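Local coordinates for protein cyclic nucleotide-binding domain (Methylobacillus flagellatus KT, PDB 3GYD) that binds cyclic AMP through a CAP-like cyclic nucleotide-binding domain and may, judging from its family, be related to the regulatory domains of voltage-gated potassium channels, at residues D176-L179 against P180-G184. Numbering follows the deposited sequence.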
ATOM      1  N   ASP B 176      -1.274  -2.673  15.226  1.00 27.90           N
ATOM      2  CA  ASP B 176      -0.812  -2.496  16.612  1.00 27.45           C
ATOM      3  C   ASP B 176      -2.009  -2.278  17.560  1.00 27.11           C
ATOM      4  O   ASP B 176      -1.999  -2.713  18.699  1.00 27.86           O
ATOM      5  CB  ASP B 176       0.127  -1.293  16.743  1.00 28.40           C
ATOM      6  CG  ASP B 176       1.538  -1.549  16.159  1.00 30.43           C
ATOM      7  OD1 ASP B 176       1.897  -2.722  15.873  1.00 29.08           O
ATOM      8  OD2 ASP B 176       2.294  -0.550  15.998  1.00 31.52           O
ATOM      9  N   ARG B 177      -3.024  -1.591  17.067  1.00 25.82           N
ATOM     10  CA  ARG B 177      -4.240  -1.279  17.810  1.00 26.06           C
ATOM     11  C   ARG B 177      -5.205  -2.478  17.876  1.00 24.89           C
ATOM     12  O   ARG B 177      -5.760  -2.791  18.932  1.00 25.95           O
ATOM     13  CB  ARG B 177      -4.888  -0.096  17.095  1.00 26.51           C
ATOM     14  CG  ARG B 177      -6.095   0.500  17.708  1.00 27.43           C
ATOM     15  CD  ARG B 177      -6.202   1.989  17.308  1.00 26.84           C
ATOM     16  NE  ARG B 177      -6.046   2.263  15.878  1.00 27.43           N
ATOM     17  CZ  ARG B 177      -6.984   2.039  14.966  1.00 27.74           C
ATOM     18  NH1 ARG B 177      -8.124   1.458  15.316  1.00 27.85           N
ATOM     19  NH2 ARG B 177      -6.764   2.359  13.684  1.00 27.51           N
ATOM     20  N   ILE B 178      -5.389  -3.152  16.749  1.00 23.31           N
ATOM     21  CA  ILE B 178      -6.425  -4.169  16.600  1.00 24.25           C
ATOM     22  C   ILE B 178      -6.015  -5.562  17.053  1.00 23.11           C
ATOM     23  O   ILE B 178      -6.816  -6.267  17.650  1.00 22.67           O
ATOM     24  CB  ILE B 178      -6.878  -4.242  15.122  1.00 25.98           C
ATOM     25  CG1 ILE B 178      -7.770  -3.040  14.784  1.00 27.29           C
ATOM     26  CG2 ILE B 178      -7.556  -5.601  14.825  1.00 27.42           C
ATOM     27  CD1 ILE B 178      -7.830  -2.764  13.265  1.00 27.03           C
ATOM     28  N   LEU B 179      -4.777  -5.999  16.762  1.00 21.43           N
ATOM     29  CA  LEU B 179      -4.389  -7.386  17.102  1.00 21.04           C
ATOM     30  C   LEU B 179      -4.549  -7.717  18.579  1.00 20.74           C
ATOM     31  O   LEU B 179      -5.005  -8.821  18.915  1.00 19.44           O
ATOM     32  CB  LEU B 179      -2.960  -7.725  16.636  1.00 20.80           C
ATOM     33  CG  LEU B 179      -2.823  -7.797  15.117  1.00 21.28           C
ATOM     34  CD1 LEU B 179      -1.357  -8.097  14.782  1.00 20.89           C
ATOM     35  CD2 LEU B 179      -3.737  -8.862  14.506  1.00 21.33           C
ATOM     36  N   PRO B 180      -4.185  -6.780  19.474  1.00 20.57           N
ATOM     37  CA  PRO B 180      -4.350  -7.080  20.907  1.00 21.50           C
ATOM     38  C   PRO B 180      -5.805  -7.254  21.359  1.00 21.95           C
ATOM     39  O   PRO B 180      -6.038  -7.769  22.440  1.00 23.70           O
ATOM     40  CB  PRO B 180      -3.708  -5.863  21.594  1.00 21.07           C
ATOM     41  CG  PRO B 180      -2.791  -5.285  20.553  1.00 21.05           C
ATOM     42  CD  PRO B 180      -3.559  -5.465  19.279  1.00 20.37           C
ATOM     43  N   LYS B 181      -6.759  -6.853  20.531  1.00 22.74           N
ATOM     44  CA  LYS B 181      -8.181  -6.990  20.835  1.00 25.01           C
ATOM     45  C   LYS B 181      -8.778  -8.271  20.242  1.00 24.35           C
ATOM     46  O   LYS B 181      -9.973  -8.504  20.357  1.00 25.04           O
ATOM     47  CB  LYS B 181      -8.936  -5.762  20.328  1.00 25.09           C
ATOM     48  CG  LYS B 181      -8.473  -4.473  20.967  1.00 26.32           C
ATOM     49  CD  LYS B 181      -9.026  -3.268  20.261  1.00 28.39           C
ATOM     50  CE  LYS B 181      -8.636  -1.994  20.989  1.00 30.12           C
ATOM     51  NZ  LYS B 181      -7.204  -1.671  20.720  1.00 32.37           N
ATOM     52  N   THR B 182      -7.953  -9.081  19.593  1.00 24.17           N
ATOM     53  CA  THR B 182      -8.446 -10.268  18.908  1.00 24.51           C
ATOM     54  C   THR B 182      -8.604 -11.429  19.892  1.00 25.57           C
ATOM     55  O   THR B 182      -7.902 -11.506  20.907  1.00 25.77           O
ATOM     56  CB  THR B 182      -7.534 -10.698  17.733  1.00 23.99           C
ATOM     57  OG1 THR B 182      -6.237 -11.073  18.229  1.00 22.82           O
ATOM     58  CG2 THR B 182      -7.430  -9.561  16.678  1.00 24.03           C
ATOM     59  N   LEU B 183      -9.534 -12.320  19.572  1.00 26.31           N
ATOM     60  CA  LEU B 183      -9.794 -13.525  20.365  1.00 27.84           C
ATOM     61  C   LEU B 183      -9.525 -14.803  19.585  1.00 27.48           C
ATOM     62  O   LEU B 183     -10.066 -15.020  18.501  1.00 27.63           O
ATOM     63  CB  LEU B 183     -11.254 -13.513  20.819  1.00 28.74           C
ATOM     64  CG  LEU B 183     -11.608 -12.783  22.117  1.00 29.90           C
ATOM     65  CD1 LEU B 183     -10.535 -11.827  22.623  1.00 30.22           C
ATOM     66  CD2 LEU B 183     -12.949 -12.074  21.963  1.00 30.22           C
ATOM     67  N   GLY B 184      -8.702 -15.665  20.153  1.00 27.68           N
ATOM     68  CA  GLY B 184      -8.504 -16.987  19.592  1.00 28.53           C
ATOM     69  C   GLY B 184      -7.509 -16.947  18.455  1.00 29.36           C
ATOM     70  O   GLY B 184      -6.727 -16.016  18.354  1.00 28.84           O
TER
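The C-terminal end of the long helix 153-178, which follows the cyclic nucleotide-binding β-fold, winds down here through a short 3-10 turn, L179-K181, into an extended tail. P180 brings no N-H, and its ring lies against the last helical turn, with CD 3.2 Å and CG 3.3 Å from O of D176. The carbonyls of R177, I178 and L179 do find donors. K181 N reaches back three residues to O of I178 (2.9 Å), a 3-10 bond, while the side chain of K181 doubles back along the helix. Its chain is extended as far as CE and bends at the last torsion (chi4 76°), which turns NZ onto O of R177 at 2.6 Å, tilted from the carbonyl plane. R177 itself directs its guanidinium elsewhere: NE forms a salt bridge to OE2 of E173, while NH1 hydrogen-bonds O of I105 and O of L186 of the second subunit. The R177 side chain, about 4 Å from a bound cyclic AMP, thus ties the helix to strand 103-109 and to the partner chain. The methyl CG2 of T182 lies 3.5 Å from O of I178, and T182 also packs on I178 of the second subunit. Two donors of T182 close the turn on O of L179: the backbone N comes from above the carbonyl plane at 3.0 Å, whereas OG1, also bonded to K100 of the second subunit, lies in that plane at 2.7 Å.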